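Local atomic coordinates of sensor protein (Vibrio parahaemolyticus, PDB entry 3I9Y), a protein that probably phosphorylates a histidine as the TMAO-responsive membrane receptor kinase TorS of a two-component system, of which this chain is the sensor domain. Residues A[86-90]-A[242-246]; A[100-104]-A[226-232]; A[189-193]-A[233-237]. One frame throughout, in Å; residues are numbered along the deposited sequence.

Interaction 1 of 3, residues A[86-90]-A[242-246]; sequences TVERK and NNEQS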
# COMPACT_ATOMS: atom_id res chain seq x y z
N THR A 86 -0.08 2.22 -8.61
CA THR A 86 -0.13 2.33 -7.15
C THR A 86 -0.82 1.18 -6.46
O THR A 86 -0.35 0.68 -5.41
CB THR A 86 -0.86 3.77 -6.89
OG1 THR A 86 0.20 4.71 -7.12
CG2 THR A 86 -1.37 3.93 -5.69
N VAL A 87 -1.97 0.77 -6.98
CA VAL A 87 -2.74 -0.29 -6.35
C VAL A 87 -1.99 -1.63 -6.56
O VAL A 87 -1.93 -2.52 -5.67
CB VAL A 87 -4.20 -0.34 -6.83
CG1 VAL A 87 -4.87 -1.67 -6.28
CG2 VAL A 87 -5.04 0.99 -6.32
N GLU A 88 -1.39 -1.85 -7.73
CA GLU A 88 -0.70 -3.09 -7.90
C GLU A 88 0.60 -3.07 -6.95
O GLU A 88 0.94 -4.10 -6.43
CB GLU A 88 -0.32 -3.31 -9.33
CG GLU A 88 0.61 -4.52 -9.48
CD GLU A 88 0.91 -4.92 -11.02
OE1 GLU A 88 0.46 -4.14 -11.99
OE2 GLU A 88 1.68 -6.00 -11.19
N ARG A 89 1.26 -1.94 -6.81
CA ARG A 89 2.41 -1.88 -6.01
C ARG A 89 1.97 -2.14 -4.48
O ARG A 89 2.68 -2.87 -3.77
CB ARG A 89 3.01 -0.55 -6.05
CG ARG A 89 4.02 -0.33 -5.01
CD ARG A 89 4.69 1.05 -5.35
NE ARG A 89 5.68 1.51 -4.37
CZ ARG A 89 6.97 1.10 -4.32
NH1 ARG A 89 7.50 0.17 -5.23
NH2 ARG A 89 7.73 1.57 -3.34
N LYS A 90 0.77 -1.72 -4.15
CA LYS A 90 0.24 -1.91 -2.83
C LYS A 90 0.10 -3.43 -2.51
O LYS A 90 0.52 -3.85 -1.40
CB LYS A 90 -1.15 -1.19 -2.66
CG LYS A 90 -1.67 -1.65 -1.35
CD LYS A 90 -2.98 -1.07 -1.06
CE LYS A 90 -3.91 -1.79 -1.97
NZ LYS A 90 -5.33 -1.76 -1.39
N ASN A 242 3.27 4.84 -0.15
CA ASN A 242 2.47 4.42 -1.32
C ASN A 242 1.02 4.57 -0.91
O ASN A 242 0.16 5.00 -1.76
CB ASN A 242 2.76 2.99 -1.74
CG ASN A 242 2.03 2.60 -3.05
OD1 ASN A 242 1.19 1.71 -3.07
ND2 ASN A 242 2.34 3.24 -4.12
N ASN A 243 0.67 4.23 0.31
CA ASN A 243 -0.78 4.41 0.70
C ASN A 243 -1.15 5.90 0.68
O ASN A 243 -2.29 6.29 0.25
CB ASN A 243 -1.11 3.96 2.10
CG ASN A 243 -1.11 2.38 2.15
OD1 ASN A 243 -1.16 1.72 1.05
ND2 ASN A 243 -1.06 1.77 3.39
N GLU A 244 -0.20 6.73 1.08
CA GLU A 244 -0.56 8.11 1.16
C GLU A 244 -0.76 8.72 -0.36
O GLU A 244 -1.67 9.51 -0.68
CB GLU A 244 0.59 8.76 1.84
CG GLU A 244 0.65 10.09 1.60
CD GLU A 244 0.95 10.74 2.92
OE1 GLU A 244 2.03 11.45 3.05
OE2 GLU A 244 0.06 10.49 3.84
N GLN A 245 0.14 8.33 -1.22
CA GLN A 245 0.11 8.74 -2.58
C GLN A 245 -1.24 8.15 -3.18
O GLN A 245 -2.07 8.81 -3.90
CB GLN A 245 1.35 8.14 -3.28
CG GLN A 245 1.06 8.37 -4.69
CD GLN A 245 1.48 9.95 -5.00
OE1 GLN A 245 1.89 10.77 -3.97
NE2 GLN A 245 1.41 10.34 -6.34
N SER A 246 -1.61 6.97 -2.79
CA SER A 246 -2.83 6.49 -3.38
C SER A 246 -4.11 7.24 -2.86
O SER A 246 -5.10 7.52 -3.63
CB SER A 246 -2.78 4.94 -3.34
OG SER A 246 -4.00 4.51 -2.92

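Interaction 2 of 3, residues A[100-104]-A[226-232]; sequences RVEEM and LGKRQVV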
# COMPACT_ATOMS: atom_id res chain seq x y z
N ARG A 100 8.07 -11.53 5.01
CA ARG A 100 9.17 -11.26 5.90
C ARG A 100 8.80 -11.39 7.44
O ARG A 100 9.63 -11.86 8.24
CB ARG A 100 9.69 -9.83 5.57
CG ARG A 100 10.76 -9.79 4.44
CD ARG A 100 10.40 -8.67 3.36
NE ARG A 100 11.20 -8.57 2.07
CZ ARG A 100 12.47 -8.39 2.19
NH1 ARG A 100 12.99 -8.32 3.37
NH2 ARG A 100 13.24 -8.18 1.18
N VAL A 101 7.55 -10.98 7.80
CA VAL A 101 7.11 -11.04 9.15
C VAL A 101 7.00 -12.53 9.51
O VAL A 101 7.57 -12.97 10.57
CB VAL A 101 5.80 -10.26 9.31
CG1 VAL A 101 5.04 -10.71 10.71
CG2 VAL A 101 6.06 -8.72 9.12
N GLU A 102 6.51 -13.38 8.60
CA GLU A 102 6.37 -14.80 8.89
C GLU A 102 7.81 -15.40 9.01
O GLU A 102 8.01 -16.14 9.97
CB GLU A 102 5.59 -15.54 7.84
CG GLU A 102 5.45 -17.06 8.00
CD GLU A 102 4.78 -17.41 9.30
OE1 GLU A 102 4.13 -16.52 10.05
OE2 GLU A 102 4.94 -18.64 9.70
N GLU A 103 8.81 -15.05 8.21
CA GLU A 103 10.16 -15.61 8.48
C GLU A 103 10.66 -15.17 9.86
O GLU A 103 11.37 -15.90 10.59
CB GLU A 103 11.27 -15.04 7.55
CG GLU A 103 10.85 -15.34 6.07
CD GLU A 103 11.82 -14.68 5.02
OE1 GLU A 103 11.62 -15.08 3.86
OE2 GLU A 103 12.70 -13.81 5.28
N MET A 104 10.37 -13.92 10.18
CA MET A 104 10.82 -13.37 11.47
C MET A 104 10.08 -14.07 12.66
O MET A 104 10.73 -14.22 13.80
CB MET A 104 10.60 -11.86 11.57
CG MET A 104 11.63 -11.23 10.60
SD MET A 104 11.40 -9.37 10.80
CE MET A 104 10.85 -9.44 9.70
N LEU A 226 17.81 -12.71 12.00
CA LEU A 226 16.73 -11.76 12.37
C LEU A 226 17.22 -10.39 12.03
O LEU A 226 16.43 -9.53 11.55
CB LEU A 226 16.32 -11.77 13.82
CG LEU A 226 15.32 -12.76 14.30
CD1 LEU A 226 15.34 -12.52 15.96
CD2 LEU A 226 13.95 -12.39 13.88
N GLY A 227 18.52 -10.14 12.26
CA GLY A 227 18.98 -8.84 11.97
C GLY A 227 18.97 -8.53 10.44
O GLY A 227 18.69 -7.40 10.07
N LYS A 228 19.08 -9.57 9.60
CA LYS A 228 19.12 -9.31 8.17
C LYS A 228 17.70 -8.90 7.79
O LYS A 228 17.52 -8.14 6.75
CB LYS A 228 19.48 -10.56 7.37
CG LYS A 228 20.98 -10.95 7.41
CD LYS A 228 21.05 -12.33 6.53
CE LYS A 228 22.40 -12.96 6.76
NZ LYS A 228 23.40 -11.92 7.67
N ARG A 229 16.71 -9.31 8.58
CA ARG A 229 15.26 -9.02 8.11
C ARG A 229 14.75 -7.68 8.53
O ARG A 229 13.63 -7.32 8.35
CB ARG A 229 14.31 -10.23 8.51
CG ARG A 229 14.86 -11.35 7.65
CD ARG A 229 14.67 -12.60 8.13
NE ARG A 229 14.79 -13.64 7.13
CZ ARG A 229 15.87 -14.42 6.93
NH1 ARG A 229 17.03 -14.27 7.65
NH2 ARG A 229 15.71 -15.42 6.03
N GLN A 230 15.65 -6.87 9.15
CA GLN A 230 15.27 -5.58 9.60
C GLN A 230 14.95 -4.71 8.36
O GLN A 230 14.27 -3.71 8.56
CB GLN A 230 16.41 -4.76 10.47
CG GLN A 230 16.59 -5.42 11.75
CD GLN A 230 17.88 -4.76 12.44
OE1 GLN A 230 19.10 -5.08 12.09
NE2 GLN A 230 17.59 -3.81 13.30
N VAL A 231 15.33 -5.11 7.15
CA VAL A 231 14.93 -4.37 5.87
C VAL A 231 13.39 -4.34 5.86
O VAL A 231 12.83 -3.48 5.18
CB VAL A 231 15.27 -5.06 4.47
CG1 VAL A 231 16.65 -5.63 4.49
CG2 VAL A 231 14.56 -6.34 4.37
N VAL A 232 12.65 -5.20 6.62
CA VAL A 232 11.12 -5.09 6.56
C VAL A 232 10.63 -3.68 7.03
O VAL A 232 9.61 -3.16 6.60
CB VAL A 232 10.52 -6.18 7.40
CG1 VAL A 232 10.62 -5.80 8.90
CG2 VAL A 232 9.04 -6.32 7.07

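Interaction 3 of 3, residues A[189-193]-A[233-237]; sequences IQQIQ and FTILL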
# COMPACT_ATOMS: atom_id res chain seq x y z
N ILE A 189 6.18 4.25 13.04
CA ILE A 189 6.91 3.18 12.30
C ILE A 189 8.40 3.38 12.57
O ILE A 189 9.09 2.46 12.95
CB ILE A 189 6.64 3.16 10.78
CG1 ILE A 189 5.20 2.73 10.59
CG2 ILE A 189 7.72 2.18 10.03
CD1 ILE A 189 4.72 3.17 9.13
N GLN A 190 8.91 4.58 12.44
CA GLN A 190 10.36 4.76 12.65
C GLN A 190 10.87 4.54 14.08
O GLN A 190 12.01 4.17 14.33
CB GLN A 190 10.67 6.20 12.23
CG GLN A 190 10.19 6.42 10.81
CD GLN A 190 10.79 7.72 10.18
OE1 GLN A 190 10.25 8.84 10.24
NE2 GLN A 190 11.96 7.56 9.62
N GLN A 191 10.04 4.90 15.03
CA GLN A 191 10.40 4.67 16.41
C GLN A 191 10.48 3.13 16.75
O GLN A 191 11.38 2.66 17.49
CB GLN A 191 9.26 5.21 17.09
CG GLN A 191 9.57 5.76 18.31
CD GLN A 191 8.37 6.65 18.58
OE1 GLN A 191 8.34 7.81 18.04
NE2 GLN A 191 7.30 6.08 19.30
N ILE A 192 9.55 2.34 16.14
CA ILE A 192 9.55 0.88 16.43
C ILE A 192 10.70 0.33 15.77
O ILE A 192 11.41 -0.48 16.30
CB ILE A 192 8.32 0.17 15.91
CG1 ILE A 192 7.25 0.60 16.83
CG2 ILE A 192 8.45 -1.35 16.29
CD1 ILE A 192 6.13 -0.47 16.86
N GLN A 193 11.02 0.88 14.60
CA GLN A 193 12.24 0.36 13.96
C GLN A 193 13.51 0.57 14.84
O GLN A 193 14.45 -0.27 14.85
CB GLN A 193 12.46 1.18 12.67
CG GLN A 193 13.73 0.90 11.90
CD GLN A 193 13.75 1.77 10.52
OE1 GLN A 193 13.19 2.90 10.41
NE2 GLN A 193 14.42 1.22 9.51
N PHE A 233 11.35 -2.97 7.93
CA PHE A 233 10.89 -1.69 8.36
C PHE A 233 11.09 -0.67 7.14
O PHE A 233 10.31 0.29 7.04
CB PHE A 233 11.77 -1.18 9.57
CG PHE A 233 11.42 -1.90 10.86
CD1 PHE A 233 10.26 -1.57 11.57
CD2 PHE A 233 12.26 -2.94 11.27
CE1 PHE A 233 9.96 -2.28 12.67
CE2 PHE A 233 11.98 -3.70 12.39
CZ PHE A 233 10.84 -3.39 13.11
N THR A 234 12.05 -0.86 6.22
CA THR A 234 12.06 0.17 5.21
C THR A 234 10.96 -0.22 4.25
O THR A 234 10.47 0.66 3.62
CB THR A 234 13.34 0.29 4.42
OG1 THR A 234 13.45 -0.93 3.71
CG2 THR A 234 14.59 0.22 5.34
N ILE A 235 10.44 -1.47 4.20
CA ILE A 235 9.30 -1.78 3.24
C ILE A 235 8.00 -1.22 3.87
O ILE A 235 7.09 -0.67 3.17
CB ILE A 235 9.18 -3.28 2.97
CG1 ILE A 235 10.57 -3.77 2.39
CG2 ILE A 235 8.08 -3.45 1.90
CD1 ILE A 235 10.62 -5.36 2.27
N LEU A 236 7.95 -1.21 5.22
CA LEU A 236 6.77 -0.62 5.91
C LEU A 236 6.72 0.89 5.61
O LEU A 236 5.56 1.46 5.45
CB LEU A 236 6.76 -0.82 7.46
CG LEU A 236 6.41 -2.30 7.72
CD1 LEU A 236 6.78 -2.50 9.30
CD2 LEU A 236 4.89 -2.58 7.63
N LEU A 237 7.90 1.54 5.53
CA LEU A 237 7.85 2.98 5.18
C LEU A 237 7.41 3.18 3.71
O LEU A 237 6.69 4.18 3.43
CB LEU A 237 9.22 3.76 5.42
CG LEU A 237 9.61 3.45 6.94
CD1 LEU A 237 11.08 3.62 7.31
CD2 LEU A 237 8.76 4.48 7.84

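Interaction 1 of 3, residues A[86-90]-A[242-246]
The short helical segments 86-90 and 242-246 run roughly antiparallel, 152° between their directions, with axes 9.8 Å apart at closest approach. Following 242-246 from its start, N242 comes first and gives up the most surface. Its CA-to-CB bond points toward the other helix, and the carboxamide settles over the turn between T86 and K90, with the extended R89 chain running past it. N243 begins by pointing away, but its end swings back until OD1 lies 3.9 Å from CD of K90, a polar-to-aliphatic touch at the exposed edge. One turn on from N242, Q245 brings CG to 4.5 Å from OG1 of T86, while its amide NE2 is hydrogen-bonded to E82, one turn earlier on the partner helix. S246 closes the segment opposite T86, where the backbones come nearest, CA to CA 6.2 Å. The contact is therefore small, mixed and largely polar. It joins the middle of helix 63-114 to helix 232-267, near the junction of the two stacked four-helix bundles. T86 packs on L249 and R89 on Q238, both of helix 232-267, and K90 NZ makes a weak hydrogen bond to S27 O at the end of helix 5-27.

Interaction 2 of 3, residues A[100-104]-A[226-232]
M104 and V232 are the bumps that shape this contact. The M104 side chain leaves its helix sideways, then leans into a groove formed by L226, R229 and V232: its CG sits 3.5 Å from CB of R229, and its CE 3.7 Å from CG1 of V232. L226 covers the other flank, with CD2 4.1 Å from CB of M104. In return V232 pushes CG2 into the hollow between R100 and V101, 3.9 Å from CB of R100 and 4.3 Å from CG2 of V101. Segment 226-232 carries the chain from helix 213-228 into helix 232-267, packed on helix 63-114; its i to i+3 backbone bonds, R229 N to L226 O and V232 N to R229 O, keep L226, R229 and V232 on one edge. V101 and M104 also rest on I177 of helix 158-180, extending the apolar patch. Its outer margin is charged: E103 OE2 accepts a nearly straight hydrogen bond from R229 NE at 2.8 Å, forming a salt bridge, while R229 NH1 pairs with E225. The chemistry thus divides by depth: apolar packing inside, and outside a partly exposed ion network in which E103 and E225 share one arginine.

Interaction 3 of 3, residues A[189-193]-A[233-237]
Helical segments 189-193 and 233-237 lie almost exactly antiparallel, 178° between their directions, with axes 10.1 Å apart at closest approach. As neighbours in one of the two stacked four-helix bundles that make up this sensor domain, they face each other in a register that sets I189 opposite L237, CA to CA 7.2 Å, and Q193 opposite F233, at 6.1 Å, the closer pair. Each segment holds its own turn by a bond four residues long, Q193 N to I189 O at 3.0 Å and L237 N to F233 O at 3.1 Å, and the contact between them is made mainly by side chains.

At one end I189 points toward the partner helix and places CG2 against L237 CD2, a tight 3.3 Å, and 4.1 Å from CB of L236. Q190, nearer the solvent, adds its aliphatic CG, 3.8 Å from the same L237 CD2. Q193 reaches across to the partner helix with its chain extended: NE2 comes to 3.6 Å from CB of F233, and OE1 to 3.8 Å from CD1 of L237. On the inner side F233 and L236 both pack on A180 of helix 158-180, L236 also touches I97 of helix 63-114, and the F233 ring meets that of F196. I192 puts CG2 4.0 Å from CE1 of F233. The ring itself lies flat against the opposing backbone in a CH-pi contact: Q193 CA sits over its face, 3.8 Å from the centroid and 16° off the normal.

In the fold
Helix 63-114 takes part in interactions 1 and 2, helix 232-267 in interactions 1 and 3 and, through V232 at its start, in interaction 2. All three contacts are partly buried. The centre of interaction 1 lies about 5 Å from the centre of the chain, yet it is the most polar, with two buried residues of seven against four of eight in each other contact, and covers the least surface, 278 Å². Interactions 2 and 3, at 424 and 380 Å², have centres about 12 Å apart and meet where R100 NE packs 3.3 Å from I235 CD1. Their exposed edges differ: interaction 2 ends in a salt bridge, interaction 3 in uncharged glutamine chains.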